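Local atomic coordinates of EvdO2 (Micromonospora carbonacea, PDB entry 4XAB), a protein that probably catalyses an oxidative cyclization in orthosomycin antibiotic biosynthesis, as a metal-dependent oxygenase of the phytanoyl-CoA dioxygenase family. Residues D14-R19 with A100-M104; R39-D43 with R226-V230; E132-R138 with R246-W251. All blocks are in the same frame, centred on the assembly; numbering follows the deposited sequence.

Contact 1: residues D14-R19 with A100-M104; sequences DREEFR and AFLDM
Two helices that flank the double-stranded beta-helix of this cupin-clan oxygenase meet here: residues 14-19 belong to helix 12-21, while residues 100-102 close helix 89-102 and lead into the loop at 103-104. The backbones come closest at Arg15 and Phe101, whose CA atoms lie 5.7 Å apart. Phe101 has the most surface covered. Its side chain (chi1 -79°, chi2 15°) lies against helix 12-21, with CE1 3.8 Å from Arg15 CA and CZ 4.0 Å from Asp14 O. Phe18, chi1 t, has its CA-to-CB bond directed toward residues 100-104 and forms an offset stack with Phe101: centroids 4.8 Å apart, planes at 26°, and Phe18 CG 3.6 Å from Phe101 CD2. Phe18 CB also sits over the face of the Phe101 ring in a CH-pi contact, 4.2 Å from the centroid. Both rings rest on Leu144 of strand 139-149 and Val208 of strand 206-210, so the stack fills the space between helices and sheet. Arg15, extended with chi1, chi2 and chi3 all t, runs along the more exposed side, where NE makes a weak hydrogen bond to Ala100 O (3.3 Å). Asp103, the first residue past the helix, has positive phi (55/46), and its carboxylate (chi1 m) gathers both arginines into a salt-bridge network. Arg19, chi1 and chi2 m, reaches across to the helix end, and its NE stands 2.7 Å from Phe101 O. A single carboxylate oxygen, Asp103 OD2, accepts from Arg15 NH2 at 2.7 Å and from Arg19 NH2 at a very short 2.3 Å.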
loop_
_atom_site.group_PDB
_atom_site.type_symbol
_atom_site.label_atom_id
_atom_site.label_comp_id
_atom_site.label_asym_id
_atom_site.label_seq_id
_atom_site.Cartn_x
_atom_site.Cartn_y
_atom_site.Cartn_z
ATOM N N ASP A 14 -15.939 6.835 -10.244
ATOM C CA ASP A 14 -14.795 6.309 -9.489
ATOM C C ASP A 14 -13.704 5.863 -10.454
ATOM O O ASP A 14 -12.533 6.189 -10.277
ATOM C CB ASP A 14 -15.194 5.130 -8.597
ATOM C CG ASP A 14 -16.112 5.534 -7.463
ATOM O OD1 ASP A 14 -15.837 6.559 -6.803
ATOM O OD2 ASP A 14 -17.112 4.826 -7.239
ATOM N N ARG A 15 -14.094 5.098 -11.471
ATOM C CA ARG A 15 -13.132 4.612 -12.442
ATOM C C ARG A 15 -12.519 5.760 -13.238
ATOM O O ARG A 15 -11.310 5.749 -13.531
ATOM C CB ARG A 15 -13.796 3.606 -13.389
ATOM C CG ARG A 15 -12.851 2.992 -14.402
ATOM C CD ARG A 15 -13.619 2.135 -15.403
ATOM N NE ARG A 15 -12.803 1.787 -16.562
ATOM C CZ ARG A 15 -12.725 2.522 -17.667
ATOM N NH1 ARG A 15 -13.412 3.652 -17.763
ATOM N NH2 ARG A 15 -11.955 2.132 -18.674
ATOM N N GLU A 16 -13.350 6.735 -13.591
ATOM C CA GLU A 16 -12.903 7.849 -14.395
ATOM C C GLU A 16 -11.843 8.657 -13.652
ATOM O O GLU A 16 -10.817 9.025 -14.223
ATOM C CB GLU A 16 -14.086 8.730 -14.787
ATOM C CG GLU A 16 -13.687 9.974 -15.554
ATOM C CD GLU A 16 -14.860 10.910 -15.790
ATOM O OE1 GLU A 16 -15.788 10.937 -14.945
ATOM O OE2 GLU A 16 -14.848 11.619 -16.819
ATOM N N GLU A 17 -12.078 8.920 -12.374
ATOM C CA GLU A 17 -11.111 9.716 -11.624
ATOM C C GLU A 17 -9.865 8.896 -11.307
ATOM O O GLU A 17 -8.756 9.443 -11.272
ATOM C CB GLU A 17 -11.743 10.283 -10.351
ATOM C CG GLU A 17 -12.812 11.357 -10.620
ATOM C CD GLU A 17 -12.336 12.460 -11.559
ATOM O OE1 GLU A 17 -11.257 13.044 -11.313
ATOM O OE2 GLU A 17 -13.044 12.743 -12.549
ATOM N N PHE A 18 -10.024 7.590 -11.093
ATOM C CA PHE A 18 -8.840 6.736 -10.974
ATOM C C PHE A 18 -7.949 6.841 -12.218
ATOM O O PHE A 18 -6.730 6.964 -12.099
ATOM C CB PHE A 18 -9.223 5.271 -10.726
ATOM C CG PHE A 18 -8.039 4.334 -10.719
ATOM C CD1 PHE A 18 -7.214 4.248 -9.595
ATOM C CD2 PHE A 18 -7.737 3.561 -11.831
ATOM C CE1 PHE A 18 -6.109 3.395 -9.597
ATOM C CE2 PHE A 18 -6.639 2.712 -11.839
ATOM C CZ PHE A 18 -5.827 2.632 -10.714
ATOM N N ARG A 19 -8.544 6.809 -13.410
ATOM C CA ARG A 19 -7.763 6.857 -14.645
ATOM C C ARG A 19 -7.098 8.206 -14.834
ATOM O O ARG A 19 -5.955 8.294 -15.277
ATOM C CB ARG A 19 -8.643 6.569 -15.867
ATOM C CG ARG A 19 -9.310 5.227 -15.850
ATOM C CD ARG A 19 -8.324 4.123 -15.614
ATOM N NE ARG A 19 -8.968 2.829 -15.787
ATOM C CZ ARG A 19 -9.041 2.182 -16.944
ATOM N NH1 ARG A 19 -8.499 2.701 -18.040
ATOM N NH2 ARG A 19 -9.654 1.011 -16.999
ATOM N N ALA A 100 -12.318 -3.869 -12.876
ATOM C CA ALA A 100 -13.000 -2.705 -13.440
ATOM C C ALA A 100 -12.027 -1.566 -13.719
ATOM O O ALA A 100 -12.093 -0.911 -14.760
ATOM C CB ALA A 100 -14.100 -2.231 -12.504
ATOM N N PHE A 101 -11.109 -1.334 -12.790
ATOM C CA PHE A 101 -10.190 -0.210 -12.915
ATOM C C PHE A 101 -9.085 -0.466 -13.948
ATOM O O PHE A 101 -8.580 0.476 -14.551
ATOM C CB PHE A 101 -9.551 0.128 -11.566
ATOM C CG PHE A 101 -10.448 0.928 -10.643
ATOM C CD1 PHE A 101 -11.805 1.043 -10.887
ATOM C CD2 PHE A 101 -9.920 1.557 -9.527
ATOM C CE1 PHE A 101 -12.624 1.777 -10.033
ATOM C CE2 PHE A 101 -10.727 2.295 -8.667
ATOM C CZ PHE A 101 -12.080 2.406 -8.923
ATOM N N LEU A 102 -8.698 -1.728 -14.134
ATOM C CA LEU A 102 -7.620 -2.056 -15.068
ATOM C C LEU A 102 -8.122 -2.501 -16.441
ATOM O O LEU A 102 -7.324 -2.693 -17.354
ATOM C CB LEU A 102 -6.720 -3.153 -14.486
ATOM C CG LEU A 102 -5.948 -2.842 -13.204
ATOM C CD1 LEU A 102 -5.364 -4.114 -12.636
ATOM C CD2 LEU A 102 -4.845 -1.840 -13.479
ATOM N N ASP A 103 -9.435 -2.667 -16.582
ATOM C CA ASP A 103 -10.031 -3.223 -17.800
ATOM C C ASP A 103 -9.427 -4.577 -18.150
ATOM O O ASP A 103 -9.092 -4.848 -19.308
ATOM C CB ASP A 103 -9.870 -2.267 -18.981
ATOM C CG ASP A 103 -10.769 -1.063 -18.877
ATOM O OD1 ASP A 103 -11.981 -1.249 -18.644
ATOM O OD2 ASP A 103 -10.259 0.068 -19.010
ATOM N N MET A 104 -9.305 -5.423 -17.136
ATOM C CA MET A 104 -8.772 -6.768 -17.300
ATOM C C MET A 104 -9.664 -7.782 -16.618
ATOM O O MET A 104 -10.239 -7.492 -15.568
ATOM C CB MET A 104 -7.372 -6.863 -16.715
ATOM C CG MET A 104 -6.366 -6.037 -17.433
ATOM S SD MET A 104 -4.806 -6.178 -16.566
ATOM C CE MET A 104 -4.621 -7.958 -16.481
#

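Contact 2: residues R39-D43 with R226-V230; sequences RQAYD and RRAYV
Helical residues 39-43 of helix 32-45 cross the extended start of strand 226-234 at 105° between N-to-C directions, with the axes of these segments 10.2 Å apart at closest; Tyr42 and Arg227 have the nearest CA atoms, 8.0 Å apart. One direct hydrogen bond joins the segments. Tyr42, its CA-to-CB bond directed toward the strand (chi1 -89°, chi2 53°), carries its hydroxyl to the strand backbone, where OH donates to Ala228 O at 2.7 Å. Nonpolar packing follows the same ring: Tyr42 CD2 lies 3.7 Å from Arg227 CB, and Tyr42 CZ 4.2 Å from Tyr229 CB. The strand is part of the antiparallel sheet of the double-stranded beta-helix, hydrogen-bonded between strands 110-118 and 139-149, and the helix packs against its outside, with Tyr42 also touching Ala115 and Leu150. Charged contacts lie at the more exposed margin. Arg227 (chi1 m, chi2 t, chi3 m) makes a long salt bridge from NH1 to Asp43 OD1, 3.7 Å, while its NH2 pairs with Asp151. Arg39 CG lies over one face of the Arg227 guanidinium, 3.6 Å from Arg227 NH2, and the like charges approach to 3.7 Å between Arg39 NE and Arg227 NH2; Arg39 NH2 is hydrogen-bonded to Leu150 O. Two waters reinforce the Asp43-Arg227 link. Water 1 donates to Asp43 OD1 (2.7 Å) and accepts from Arg227 NH1 (2.9 Å); water 2 donates to Asp43 OD2 (2.9 Å) and accepts weakly from Arg227 NH1 (3.3 Å).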
loop_
_atom_site.group_PDB
_atom_site.type_symbol
_atom_site.label_atom_id
_atom_site.label_comp_id
_atom_site.label_asym_id
_atom_site.label_seq_id
_atom_site.Cartn_x
_atom_site.Cartn_y
_atom_site.Cartn_z
ATOM N N ARG A 39 -9.125 -6.775 12.293
ATOM C CA ARG A 39 -8.463 -6.251 13.483
ATOM C C ARG A 39 -8.014 -7.364 14.422
ATOM O O ARG A 39 -6.902 -7.324 14.951
ATOM C CB ARG A 39 -9.382 -5.292 14.231
ATOM C CG ARG A 39 -9.514 -3.940 13.570
ATOM C CD ARG A 39 -10.452 -3.068 14.351
ATOM N NE ARG A 39 -10.617 -1.756 13.736
ATOM C CZ ARG A 39 -11.388 -0.803 14.241
ATOM N NH1 ARG A 39 -12.053 -1.023 15.371
ATOM N NH2 ARG A 39 -11.486 0.368 13.628
ATOM N N GLN A 40 -8.889 -8.347 14.630
ATOM C CA GLN A 40 -8.566 -9.499 15.461
ATOM C C GLN A 40 -7.415 -10.298 14.867
ATOM O O GLN A 40 -6.538 -10.771 15.593
ATOM C CB GLN A 40 -9.790 -10.396 15.636
ATOM C CG GLN A 40 -10.880 -9.782 16.493
ATOM C CD GLN A 40 -12.111 -10.662 16.574
ATOM O OE1 GLN A 40 -12.586 -11.181 15.561
ATOM N NE2 GLN A 40 -12.628 -10.846 17.781
ATOM N N ALA A 41 -7.419 -10.441 13.547
ATOM C CA ALA A 41 -6.328 -11.115 12.853
ATOM C C ALA A 41 -4.996 -10.381 13.026
ATOM O O ALA A 41 -3.951 -11.009 13.215
ATOM C CB ALA A 41 -6.657 -11.266 11.377
ATOM N N TYR A 42 -5.032 -9.052 12.957
ATOM C CA TYR A 42 -3.823 -8.252 13.130
ATOM C C TYR A 42 -3.324 -8.300 14.571
ATOM O O TYR A 42 -2.119 -8.242 14.814
ATOM C CB TYR A 42 -4.067 -6.801 12.710
ATOM C CG TYR A 42 -3.800 -6.530 11.245
ATOM C CD1 TYR A 42 -4.402 -7.302 10.255
ATOM C CD2 TYR A 42 -2.958 -5.490 10.845
ATOM C CE1 TYR A 42 -4.173 -7.054 8.909
ATOM C CE2 TYR A 42 -2.713 -5.240 9.485
ATOM C CZ TYR A 42 -3.326 -6.030 8.527
ATOM O OH TYR A 42 -3.102 -5.803 7.179
ATOM N N ASP A 43 -4.251 -8.396 15.523
ATOM C CA ASP A 43 -3.892 -8.529 16.941
ATOM C C ASP A 43 -2.954 -9.717 17.169
ATOM O O ASP A 43 -2.103 -9.701 18.070
ATOM C CB ASP A 43 -5.147 -8.694 17.808
ATOM C CG ASP A 43 -5.871 -7.377 18.061
ATOM O OD1 ASP A 43 -5.278 -6.302 17.820
ATOM O OD2 ASP A 43 -7.032 -7.421 18.524
ATOM N N ARG A 226 -1.866 2.272 13.586
ATOM C CA ARG A 226 -2.671 2.431 12.394
ATOM C C ARG A 226 -2.348 1.302 11.441
ATOM O O ARG A 226 -1.199 1.154 11.021
ATOM C CB ARG A 226 -2.403 3.779 11.739
ATOM C CG ARG A 226 -2.497 4.925 12.719
ATOM C CD ARG A 226 -3.949 5.233 13.042
ATOM N NE ARG A 226 -4.028 6.111 14.195
ATOM C CZ ARG A 226 -5.094 6.834 14.507
ATOM N NH1 ARG A 226 -6.174 6.783 13.740
ATOM N NH2 ARG A 226 -5.076 7.605 15.582
ATOM N N ARG A 227 -3.359 0.502 11.127
ATOM C CA ARG A 227 -3.170 -0.731 10.363
ATOM C C ARG A 227 -3.791 -0.657 8.981
ATOM O O ARG A 227 -4.872 -0.107 8.799
ATOM C CB ARG A 227 -3.762 -1.912 11.137
ATOM C CG ARG A 227 -3.132 -2.091 12.514
ATOM C CD ARG A 227 -4.055 -2.834 13.470
ATOM N NE ARG A 227 -5.225 -2.050 13.866
ATOM C CZ ARG A 227 -6.133 -2.473 14.745
ATOM N NH1 ARG A 227 -6.001 -3.670 15.306
ATOM N NH2 ARG A 227 -7.174 -1.708 15.061
ATOM N N ALA A 228 -3.099 -1.219 7.997
ATOM C CA ALA A 228 -3.630 -1.271 6.644
ATOM C C ALA A 228 -3.423 -2.664 6.098
ATOM O O ALA A 228 -2.442 -3.331 6.429
ATOM C CB ALA A 228 -2.951 -0.231 5.745
ATOM N N TYR A 229 -4.366 -3.114 5.279
ATOM C CA TYR A 229 -4.242 -4.377 4.580
ATOM C C TYR A 229 -4.234 -4.046 3.101
ATOM O O TYR A 229 -5.176 -3.438 2.587
ATOM C CB TYR A 229 -5.384 -5.326 4.929
ATOM C CG TYR A 229 -5.387 -6.623 4.152
ATOM C CD1 TYR A 229 -4.332 -7.521 4.257
ATOM C CD2 TYR A 229 -6.457 -6.964 3.335
ATOM C CE1 TYR A 229 -4.337 -8.712 3.561
ATOM C CE2 TYR A 229 -6.470 -8.160 2.636
ATOM C CZ TYR A 229 -5.411 -9.028 2.754
ATOM O OH TYR A 229 -5.408 -10.218 2.064
ATOM N N VAL A 230 -3.151 -4.407 2.428
ATOM C CA VAL A 230 -2.955 -3.988 1.053
ATOM C C VAL A 230 -3.081 -5.192 0.138
ATOM O O VAL A 230 -2.462 -6.227 0.375
ATOM C CB VAL A 230 -1.566 -3.325 0.845
ATOM C CG1 VAL A 230 -1.434 -2.837 -0.581
ATOM C CG2 VAL A 230 -1.371 -2.162 1.819
HETATM O O HOH W 1 -3.723 -5.464 15.760
HETATM O O HOH W 2 -8.024 -4.815 17.695
#

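Contact 3: residues E132-R138 with R246-W251; sequences EAYMDPR and RPWMDW
This is a loop-to-loop contact that ties the C-terminal tail to the loop following the metal ligands His129 and Asp131 in the double-stranded beta-helix. Residues 132-134 finish a 3-10 turn, and Arg246-Met249 form a type I beta turn; the CA atoms of Tyr134 and Met249 are 6.9 Å apart, those of Pro137 and Arg246 7.1 Å. Arg246 (chi1 m, chi2 and chi3 t) reaches into the loop: NH1 donates to Met135 O (2.9 Å), NH2 forms a salt bridge with Glu132 OE2 (3.2 Å), which Arg212 also holds, and Pro137 CA covers a guanidinium face. Water 3 links Arg246 NH1 (3.0 Å) to Asp136 O (2.9 Å). Met249 SD packs 4.0 Å from Pro137 CD, and Trp251 CH2 4.1 Å from the same atom. Asp136 OD1 accepts from Arg138 N (2.9 Å), an Asx turn. Trp248, chi1 p, presents its indole edge to the 3-10 turn, NE1 donating to Ala133 O at 2.8 Å.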
loop_
_atom_site.group_PDB
_atom_site.type_symbol
_atom_site.label_atom_id
_atom_site.label_comp_id
_atom_site.label_asym_id
_atom_site.label_seq_id
_atom_site.Cartn_x
_atom_site.Cartn_y
_atom_site.Cartn_z
ATOM N N GLU A 132 6.342 1.293 -8.954
ATOM C CA GLU A 132 7.050 0.725 -10.108
ATOM C C GLU A 132 8.578 0.870 -9.987
ATOM O O GLU A 132 9.334 0.121 -10.606
ATOM C CB GLU A 132 6.569 1.367 -11.415
ATOM C CG GLU A 132 7.101 0.627 -12.656
ATOM C CD GLU A 132 6.366 0.992 -13.925
ATOM O OE1 GLU A 132 5.218 1.464 -13.837
ATOM O OE2 GLU A 132 6.950 0.814 -15.014
ATOM N N ALA A 133 9.045 1.815 -9.178
ATOM C CA ALA A 133 10.494 1.980 -9.018
ATOM C C ALA A 133 11.152 0.741 -8.414
ATOM O O ALA A 133 12.366 0.544 -8.541
ATOM C CB ALA A 133 10.794 3.215 -8.158
ATOM N N TYR A 134 10.349 -0.089 -7.756
ATOM C CA TYR A 134 10.823 -1.341 -7.170
ATOM C C TYR A 134 10.843 -2.488 -8.172
ATOM O O TYR A 134 11.312 -3.578 -7.858
ATOM C CB TYR A 134 9.944 -1.751 -5.981
ATOM C CG TYR A 134 10.141 -0.909 -4.735
ATOM C CD1 TYR A 134 11.127 -1.229 -3.810
ATOM C CD2 TYR A 134 9.345 0.194 -4.492
ATOM C CE1 TYR A 134 11.309 -0.455 -2.662
ATOM C CE2 TYR A 134 9.524 0.976 -3.359
ATOM C CZ TYR A 134 10.513 0.639 -2.447
ATOM O OH TYR A 134 10.694 1.404 -1.303
ATOM N N MET A 135 10.322 -2.254 -9.368
ATOM C CA MET A 135 10.112 -3.352 -10.299
ATOM C C MET A 135 11.161 -3.411 -11.398
ATOM O O MET A 135 11.732 -2.392 -11.767
ATOM C CB MET A 135 8.720 -3.246 -10.901
ATOM C CG MET A 135 7.656 -3.327 -9.836
ATOM S SD MET A 135 6.045 -3.004 -10.558
ATOM C CE MET A 135 5.733 -4.521 -11.427
ATOM N N ASP A 136 11.378 -4.616 -11.922
ATOM C CA ASP A 136 12.349 -4.872 -12.986
ATOM C C ASP A 136 11.968 -4.116 -14.260
ATOM O O ASP A 136 10.896 -4.344 -14.808
ATOM C CB ASP A 136 12.399 -6.379 -13.241
ATOM C CG ASP A 136 13.539 -6.805 -14.129
ATOM O OD1 ASP A 136 14.007 -6.013 -14.971
ATOM O OD2 ASP A 136 13.943 -7.970 -13.982
ATOM N N PRO A 137 12.845 -3.217 -14.742
ATOM C CA PRO A 137 12.475 -2.403 -15.912
ATOM C C PRO A 137 12.393 -3.212 -17.198
ATOM O O PRO A 137 11.921 -2.717 -18.235
ATOM C CB PRO A 137 13.603 -1.364 -15.989
ATOM C CG PRO A 137 14.768 -2.022 -15.283
ATOM C CD PRO A 137 14.158 -2.839 -14.186
ATOM N N ARG A 138 12.859 -4.453 -17.139
ATOM C CA ARG A 138 12.825 -5.328 -18.308
ATOM C C ARG A 138 11.441 -5.921 -18.574
ATOM O O ARG A 138 11.189 -6.468 -19.651
ATOM C CB ARG A 138 13.843 -6.464 -18.151
ATOM C CG ARG A 138 15.275 -5.982 -18.135
ATOM C CD ARG A 138 16.221 -7.127 -17.836
ATOM N NE ARG A 138 16.063 -7.652 -16.475
ATOM C CZ ARG A 138 16.799 -8.651 -15.985
ATOM N NH1 ARG A 138 17.727 -9.217 -16.742
ATOM N NH2 ARG A 138 16.613 -9.078 -14.733
ATOM N N ARG A 246 17.189 2.422 -14.407
ATOM C CA ARG A 246 16.900 2.296 -12.964
ATOM C C ARG A 246 18.120 1.834 -12.148
ATOM O O ARG A 246 18.145 0.729 -11.604
ATOM C CB ARG A 246 15.707 1.357 -12.742
ATOM C CG ARG A 246 14.436 1.862 -13.434
ATOM C CD ARG A 246 13.146 1.184 -12.976
ATOM N NE ARG A 246 12.075 1.560 -13.897
ATOM C CZ ARG A 246 10.992 0.834 -14.135
ATOM N NH1 ARG A 246 10.814 -0.319 -13.508
ATOM N NH2 ARG A 246 10.089 1.269 -15.005
ATOM N N PRO A 247 19.143 2.695 -12.062
ATOM C CA PRO A 247 20.417 2.314 -11.438
ATOM C C PRO A 247 20.300 2.096 -9.926
ATOM O O PRO A 247 21.230 1.586 -9.297
ATOM C CB PRO A 247 21.332 3.500 -11.760
ATOM C CG PRO A 247 20.411 4.653 -11.936
ATOM C CD PRO A 247 19.135 4.101 -12.509
ATOM N N TRP A 248 19.154 2.455 -9.358
ATOM C CA TRP A 248 18.915 2.290 -7.928
ATOM C C TRP A 248 18.423 0.892 -7.583
ATOM O O TRP A 248 18.206 0.571 -6.416
ATOM C CB TRP A 248 17.882 3.306 -7.448
ATOM C CG TRP A 248 16.550 3.153 -8.153
ATOM C CD1 TRP A 248 15.554 2.266 -7.852
ATOM C CD2 TRP A 248 16.088 3.908 -9.276
ATOM N NE1 TRP A 248 14.494 2.428 -8.723
ATOM C CE2 TRP A 248 14.800 3.431 -9.604
ATOM C CE3 TRP A 248 16.635 4.949 -10.034
ATOM C CZ2 TRP A 248 14.056 3.962 -10.646
ATOM C CZ3 TRP A 248 15.889 5.470 -11.074
ATOM C CH2 TRP A 248 14.615 4.975 -11.368
ATOM N N MET A 249 18.208 0.071 -8.602
ATOM C CA MET A 249 17.624 -1.241 -8.385
ATOM C C MET A 249 18.520 -2.112 -7.526
ATOM O O MET A 249 19.726 -2.178 -7.750
ATOM C CB MET A 249 17.354 -1.946 -9.716
ATOM C CG MET A 249 16.569 -3.241 -9.565
ATOM S SD MET A 249 14.922 -3.142 -10.307
ATOM C CE MET A 249 14.331 -1.621 -9.575
ATOM N N ASP A 250 17.922 -2.774 -6.541
ATOM C CA ASP A 250 18.633 -3.744 -5.724
ATOM C C ASP A 250 18.528 -5.128 -6.353
ATOM O O ASP A 250 17.513 -5.807 -6.206
ATOM C CB ASP A 250 18.077 -3.765 -4.298
ATOM C CG ASP A 250 18.931 -4.591 -3.352
ATOM O OD1 ASP A 250 18.393 -5.063 -2.327
ATOM O OD2 ASP A 250 20.137 -4.771 -3.634
ATOM N N TRP A 251 19.568 -5.534 -7.075
ATOM C CA TRP A 251 19.610 -6.870 -7.657
ATOM C C TRP A 251 20.246 -7.849 -6.671
ATOM O O TRP A 251 19.620 -8.819 -6.245
ATOM C CB TRP A 251 20.389 -6.870 -8.980
ATOM C CG TRP A 251 19.902 -5.859 -9.983
ATOM C CD1 TRP A 251 20.443 -4.632 -10.236
ATOM C CD2 TRP A 251 18.788 -5.995 -10.875
ATOM N NE1 TRP A 251 19.739 -3.997 -11.230
ATOM C CE2 TRP A 251 18.717 -4.814 -11.639
ATOM C CE3 TRP A 251 17.841 -7.000 -11.099
ATOM C CZ2 TRP A 251 17.731 -4.605 -12.599
ATOM C CZ3 TRP A 251 16.881 -6.800 -12.057
ATOM C CH2 TRP A 251 16.823 -5.607 -12.794
HETATM O O HOH W 3 8.854 -2.332 -14.613
#

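In the fold
The three contacts lie around the double-stranded beta-helix that holds the nickel ion, bound by His129, Asp131 and His215. Contact 3 is the one joined directly to this site: residues 132-138 follow Asp131 directly in sequence, and the Tyr134 side chain is about 6 Å from the metal and about 4 Å from a bound imidazole, probably from the crystallisation liquor. The Ala228 side chain of contact 2 is about 11 Å from the nickel, the Phe18 side chain of contact 1 about 13 Å. Strand 139-149 connects contacts 1 and 2, pairing with strand 226-234 and supporting Phe18 and Phe101 through Leu144. Contacts 2 and 3 lie on opposite sides of the chain's centre, their centres 29 Å apart.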